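Local coordinates for protein nicotinate-nucleotide--dimethylbenzimidazole phosphoribosyltransferase (Thermus thermophilus HB8, PDB 1WX1) that probably catalyses the transfer of phosphoribose from nicotinate mononucleotide to 5,6-dimethylbenzimidazole, giving alpha-ribazole 5'-phosphate on the route to cobalamin, at residues 268-280 with 287-301. Residues are numbered along the deposited sequence; the frame is centred on the assembly and turned at random.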
loop_
_atom_site.group_PDB
_atom_site.type_symbol
_atom_site.label_atom_id
_atom_site.label_comp_id
_atom_site.label_asym_id
_atom_site.label_seq_id
_atom_site.Cartn_x
_atom_site.Cartn_y
_atom_site.Cartn_z
ATOM N N LEU A 268 15.972 -19.033 3.150
ATOM C CA LEU A 268 14.597 -18.580 3.311
ATOM C C LEU A 268 14.432 -17.079 3.107
ATOM O O LEU A 268 13.366 -16.606 2.705
ATOM C CB LEU A 268 14.094 -18.987 4.698
ATOM C CG LEU A 268 12.658 -18.627 5.079
ATOM C CD1 LEU A 268 12.075 -19.758 5.922
ATOM C CD2 LEU A 268 12.642 -17.300 5.835
ATOM N N ARG A 269 15.503 -16.336 3.365
ATOM C CA ARG A 269 15.483 -14.891 3.234
ATOM C C ARG A 269 15.089 -14.426 1.832
ATOM O O ARG A 269 14.451 -13.390 1.683
ATOM C CB ARG A 269 16.852 -14.325 3.581
ATOM C CG ARG A 269 16.907 -12.805 3.636
ATOM C CD ARG A 269 18.358 -12.372 3.809
ATOM N NE ARG A 269 19.014 -12.128 2.527
ATOM C CZ ARG A 269 18.571 -11.247 1.626
ATOM N NH1 ARG A 269 17.474 -10.526 1.869
ATOM N NH2 ARG A 269 19.212 -11.093 0.476
ATOM N N ASP A 270 15.468 -15.189 0.807
ATOM C CA ASP A 270 15.152 -14.836 -0.582
ATOM C C ASP A 270 13.662 -14.908 -0.907
ATOM O O ASP A 270 13.219 -14.369 -1.921
ATOM C CB ASP A 270 15.915 -15.747 -1.552
ATOM C CG ASP A 270 17.410 -15.633 -1.392
ATOM O OD1 ASP A 270 17.908 -14.490 -1.306
ATOM O OD2 ASP A 270 18.081 -16.685 -1.352
ATOM N N HIS A 271 12.893 -15.561 -0.045
ATOM C CA HIS A 271 11.452 -15.693 -0.256
ATOM C C HIS A 271 10.637 -14.682 0.542
ATOM O O HIS A 271 9.412 -14.620 0.401
ATOM C CB HIS A 271 10.983 -17.096 0.135
ATOM C CG HIS A 271 11.347 -18.157 -0.852
ATOM N ND1 HIS A 271 10.401 -18.919 -1.506
ATOM C CD2 HIS A 271 12.551 -18.600 -1.289
ATOM C CE1 HIS A 271 11.005 -19.783 -2.300
ATOM N NE2 HIS A 271 12.312 -19.610 -2.186
ATOM N N LEU A 272 11.315 -13.901 1.380
ATOM C CA LEU A 272 10.647 -12.919 2.232
ATOM C C LEU A 272 10.416 -11.541 1.629
ATOM O O LEU A 272 11.274 -10.989 0.937
ATOM C CB LEU A 272 11.424 -12.728 3.541
ATOM C CG LEU A 272 11.590 -13.900 4.510
ATOM C CD1 LEU A 272 12.391 -13.437 5.732
ATOM C CD2 LEU A 272 10.222 -14.420 4.926
ATOM N N PHE A 273 9.243 -10.990 1.926
ATOM C CA PHE A 273 8.852 -9.659 1.494
ATOM C C PHE A 273 8.351 -8.948 2.746
ATOM O O PHE A 273 7.485 -9.471 3.459
ATOM C CB PHE A 273 7.731 -9.744 0.456
ATOM C CG PHE A 273 8.176 -10.320 -0.859
ATOM C CD1 PHE A 273 8.632 -9.485 -1.878
ATOM C CD2 PHE A 273 8.192 -11.696 -1.058
ATOM C CE1 PHE A 273 9.096 -10.019 -3.084
ATOM C CE2 PHE A 273 8.655 -12.243 -2.256
ATOM C CZ PHE A 273 9.110 -11.399 -3.271
ATOM N N ALA A 274 8.893 -7.769 3.028
ATOM C CA ALA A 274 8.466 -7.029 4.207
ATOM C C ALA A 274 7.185 -6.268 3.897
ATOM O O ALA A 274 7.195 -5.292 3.137
ATOM C CB ALA A 274 9.565 -6.065 4.659
ATOM N N GLY A 275 6.080 -6.724 4.483
ATOM C CA GLY A 275 4.797 -6.082 4.254
ATOM C C GLY A 275 4.757 -4.621 4.662
ATOM O O GLY A 275 4.309 -3.767 3.897
ATOM N N HIS A 276 5.221 -4.319 5.869
ATOM C CA HIS A 276 5.217 -2.939 6.339
ATOM C C HIS A 276 6.266 -2.705 7.410
ATOM O O HIS A 276 7.018 -3.608 7.779
ATOM C CB HIS A 276 3.846 -2.571 6.914
ATOM C CG HIS A 276 3.560 -3.196 8.244
ATOM N ND1 HIS A 276 2.995 -2.499 9.286
ATOM C CD2 HIS A 276 3.760 -4.460 8.697
ATOM C CE1 HIS A 276 2.860 -3.302 10.331
ATOM N NE2 HIS A 276 3.315 -4.496 9.997
ATOM N N LEU A 277 6.311 -1.472 7.897
ATOM C CA LEU A 277 7.232 -1.098 8.960
ATOM C C LEU A 277 6.366 -0.737 10.158
ATOM O O LEU A 277 5.614 0.240 10.121
ATOM C CB LEU A 277 8.088 0.108 8.556
ATOM C CG LEU A 277 9.061 0.581 9.649
ATOM C CD1 LEU A 277 10.033 -0.539 10.003
ATOM C CD2 LEU A 277 9.814 1.816 9.174
ATOM N N SER A 278 6.457 -1.548 11.205
ATOM C CA SER A 278 5.693 -1.334 12.423
ATOM C C SER A 278 6.248 -0.142 13.185
ATOM O O SER A 278 7.375 0.279 12.943
ATOM C CB SER A 278 5.770 -2.578 13.316
ATOM O OG SER A 278 5.175 -2.336 14.578
ATOM N N ARG A 279 5.448 0.395 14.098
ATOM C CA ARG A 279 5.872 1.522 14.924
ATOM C C ARG A 279 6.848 0.988 15.978
ATOM O O ARG A 279 7.603 1.749 16.577
ATOM C CB ARG A 279 4.658 2.154 15.615
ATOM C CG ARG A 279 4.951 3.410 16.419
ATOM C CD ARG A 279 3.721 3.792 17.232
ATOM N NE ARG A 279 2.518 3.771 16.404
ATOM C CZ ARG A 279 1.285 3.622 16.877
ATOM N NH1 ARG A 279 1.085 3.484 18.181
ATOM N NH2 ARG A 279 0.254 3.590 16.043
ATOM N N GLU A 280 6.824 -0.323 16.205
ATOM C CA GLU A 280 7.727 -0.936 17.176
ATOM C C GLU A 280 9.162 -0.648 16.761
ATOM O O GLU A 280 9.589 -1.022 15.674
ATOM C CB GLU A 280 7.501 -2.449 17.247
ATOM C CG GLU A 280 6.369 -2.847 18.172
ATOM C CD GLU A 280 6.759 -2.737 19.640
ATOM O OE1 GLU A 280 5.856 -2.659 20.502
ATOM O OE2 GLU A 280 7.971 -2.739 19.933
ATOM N N LEU A 287 14.361 -5.790 10.027
ATOM C CA LEU A 287 14.306 -5.653 8.579
ATOM C C LEU A 287 15.681 -5.327 8.004
ATOM O O LEU A 287 16.026 -5.786 6.912
ATOM C CB LEU A 287 13.290 -4.581 8.184
ATOM C CG LEU A 287 11.829 -4.927 8.507
ATOM C CD1 LEU A 287 10.929 -3.832 7.985
ATOM C CD2 LEU A 287 11.453 -6.270 7.876
ATOM N N GLU A 288 16.468 -4.542 8.733
ATOM C CA GLU A 288 17.814 -4.206 8.276
ATOM C C GLU A 288 18.678 -5.468 8.310
ATOM O O GLU A 288 19.453 -5.721 7.392
ATOM C CB GLU A 288 18.428 -3.112 9.160
ATOM C CG GLU A 288 17.806 -1.736 8.953
ATOM C CD GLU A 288 18.077 -1.168 7.557
ATOM O OE1 GLU A 288 19.245 -0.850 7.243
ATOM O OE2 GLU A 288 17.123 -1.042 6.766
ATOM N N ALA A 289 18.529 -6.270 9.360
ATOM C CA ALA A 289 19.297 -7.504 9.480
ATOM C C ALA A 289 18.949 -8.452 8.334
ATOM O O ALA A 289 19.794 -9.219 7.861
ATOM C CB ALA A 289 19.007 -8.177 10.823
ATOM N N LEU A 290 17.697 -8.395 7.891
ATOM C CA LEU A 290 17.237 -9.246 6.801
ATOM C C LEU A 290 17.516 -8.597 5.448
ATOM O O LEU A 290 17.443 -9.255 4.415
ATOM C CB LEU A 290 15.735 -9.519 6.945
ATOM C CG LEU A 290 15.331 -10.528 8.029
ATOM C CD1 LEU A 290 13.849 -10.395 8.343
ATOM C CD2 LEU A 290 15.666 -11.934 7.569
ATOM N N GLY A 291 17.836 -7.305 5.466
ATOM C CA GLY A 291 18.110 -6.587 4.234
ATOM C C GLY A 291 16.854 -6.407 3.398
ATOM O O GLY A 291 16.893 -6.505 2.172
ATOM N N LEU A 292 15.735 -6.131 4.061
ATOM C CA LEU A 292 14.465 -5.962 3.368
ATOM C C LEU A 292 13.886 -4.563 3.508
ATOM O O LEU A 292 13.990 -3.935 4.563
ATOM C CB LEU A 292 13.451 -6.981 3.898
ATOM C CG LEU A 292 13.846 -8.452 3.777
ATOM C CD1 LEU A 292 12.839 -9.327 4.518
ATOM C CD2 LEU A 292 13.914 -8.833 2.301
ATOM N N ARG A 293 13.264 -4.084 2.435
ATOM C CA ARG A 293 12.636 -2.770 2.426
ATOM C C ARG A 293 11.132 -2.946 2.608
ATOM O O ARG A 293 10.497 -3.696 1.873
ATOM C CB ARG A 293 12.897 -2.054 1.099
ATOM C CG ARG A 293 12.216 -0.699 0.977
ATOM C CD ARG A 293 12.433 -0.114 -0.411
ATOM N NE ARG A 293 11.872 1.227 -0.562
ATOM C CZ ARG A 293 10.589 1.534 -0.402
ATOM N NH1 ARG A 293 9.708 0.596 -0.080
ATOM N NH2 ARG A 293 10.183 2.787 -0.574
ATOM N N PRO A 294 10.548 -2.253 3.595
ATOM C CA PRO A 294 9.109 -2.325 3.885
ATOM C C PRO A 294 8.283 -1.727 2.744
ATOM O O PRO A 294 8.593 -0.645 2.243
ATOM C CB PRO A 294 8.964 -1.505 5.168
ATOM C CG PRO A 294 10.356 -1.475 5.750
ATOM C CD PRO A 294 11.236 -1.369 4.550
ATOM N N LEU A 295 7.230 -2.425 2.340
ATOM C CA LEU A 295 6.373 -1.939 1.264
ATOM C C LEU A 295 5.453 -0.821 1.734
ATOM O O LEU A 295 5.220 0.145 1.011
ATOM C CB LEU A 295 5.523 -3.080 0.707
ATOM C CG LEU A 295 6.264 -4.079 -0.174
ATOM C CD1 LEU A 295 5.362 -5.260 -0.493
ATOM C CD2 LEU A 295 6.707 -3.382 -1.446
ATOM N N LEU A 296 4.927 -0.967 2.946
ATOM C CA LEU A 296 4.018 0.017 3.520
ATOM C C LEU A 296 4.573 0.630 4.800
ATOM O O LEU A 296 5.353 0.002 5.515
ATOM C CB LEU A 296 2.678 -0.643 3.859
ATOM C CG LEU A 296 1.878 -1.272 2.719
ATOM C CD1 LEU A 296 0.747 -2.127 3.293
ATOM C CD2 LEU A 296 1.333 -0.175 1.823
ATOM N N ASP A 297 4.154 1.857 5.081
ATOM C CA ASP A 297 4.545 2.554 6.301
ATOM C C ASP A 297 3.325 3.375 6.701
ATOM O O ASP A 297 3.193 4.537 6.316
ATOM C CB ASP A 297 5.733 3.480 6.068
ATOM C CG ASP A 297 6.320 3.994 7.369
ATOM O OD1 ASP A 297 5.575 4.051 8.370
ATOM O OD2 ASP A 297 7.518 4.345 7.395
ATOM N N LEU A 298 2.429 2.756 7.463
ATOM C CA LEU A 298 1.201 3.416 7.878
ATOM C C LEU A 298 1.114 3.628 9.385
ATOM O O LEU A 298 0.036 3.882 9.917
ATOM C CB LEU A 298 0.000 2.597 7.397
ATOM C CG LEU A 298 -0.101 2.398 5.880
ATOM C CD1 LEU A 298 -1.120 1.308 5.571
ATOM C CD2 LEU A 298 -0.486 3.712 5.209
ATOM N N ASP A 299 2.254 3.520 10.060
ATOM C CA ASP A 299 2.329 3.700 11.505
ATOM C C ASP A 299 1.442 2.704 12.249
ATOM O O ASP A 299 0.843 3.027 13.277
ATOM C CB ASP A 299 1.948 5.142 11.873
ATOM C CG ASP A 299 2.138 5.441 13.351
ATOM O OD1 ASP A 299 3.153 4.997 13.928
ATOM O OD2 ASP A 299 1.275 6.132 13.935
ATOM N N LEU A 300 1.367 1.486 11.722
ATOM C CA LEU A 300 0.566 0.437 12.338
ATOM C C LEU A 300 1.327 -0.153 13.522
ATOM O O LEU A 300 2.554 -0.236 13.507
ATOM C CB LEU A 300 0.264 -0.668 11.322
ATOM C CG LEU A 300 -0.425 -0.237 10.023
ATOM C CD1 LEU A 300 -0.593 -1.446 9.116
ATOM C CD2 LEU A 300 -1.774 0.393 10.331
ATOM N N ALA A 301 0.596 -0.562 14.549
ATOM C CA ALA A 301 1.214 -1.150 15.727
ATOM C C ALA A 301 0.285 -2.214 16.299
ATOM O O ALA A 301 0.243 -2.426 17.507
ATOM C CB ALA A 301 1.485 -0.065 16.768
HETATM O O HOH W 1 10.424 -6.527 1.077
HETATM O O HOH W 2 2.973 0.433 9.169
HETATM O O HOH W 3 5.234 2.781 10.466
#
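A274 sits in a tightly packed apolar patch: its CB meets L287 CD2 at 3.7 Å and also touches L292 CB, while L272 lays CB against L292 CD1 and reaches L290 with CD1. Strand 272-274, at the edge of the parallel sheet, is covered here by the end of helix 281-290, whose Schellman motif, with G291 at positive phi, sends the chain on alongside the strand, in the same direction. Water 1 bridges A274 N and R293 O; beyond it L295 N bonds directly to A274 O. With L296 N to G275 O, the bond from L277 N to L296 O (3.0 Å) makes a single parallel bridge at H276 and L296. The H276 ring lies against L300, with ND1 3.7 Å from L300 CD1 and 2.9 Å from water 2, which also links L277 O, L298 N and L300 N.

The R269 end is loose, a weak bond from NH1 to L290 O. On the solvent side, water 3 donates to exposed D297 OD1 and to L277 O. R279, partly exposed, is firmly held: CG anti to its N (chi1 -175°) and a bend at chi3 turn the guanidinium side-on to D299. NE makes a hydrogen-bonded salt bridge to OD1 at 2.8 Å from above the carboxylate plane, the two planes 41° apart, and NH2 bonds to D299 O at 2.9 Å. A301 CB sits over the centre of one guanidinium face. NH2 also bonds to R21 O of the second subunit, so a leucine in place of R279 would probably leave the D299 carboxylate without its countercharge and cost the dimer that link. The chemistry thus runs from apolar packing under the helix end, through water-bridged loops, to a charged pair whose arginine also bonds to the second subunit, with the side chain of H276 about 9 Å from that of E304, the predicted proton acceptor, consistent with this loop pair flanking the active site.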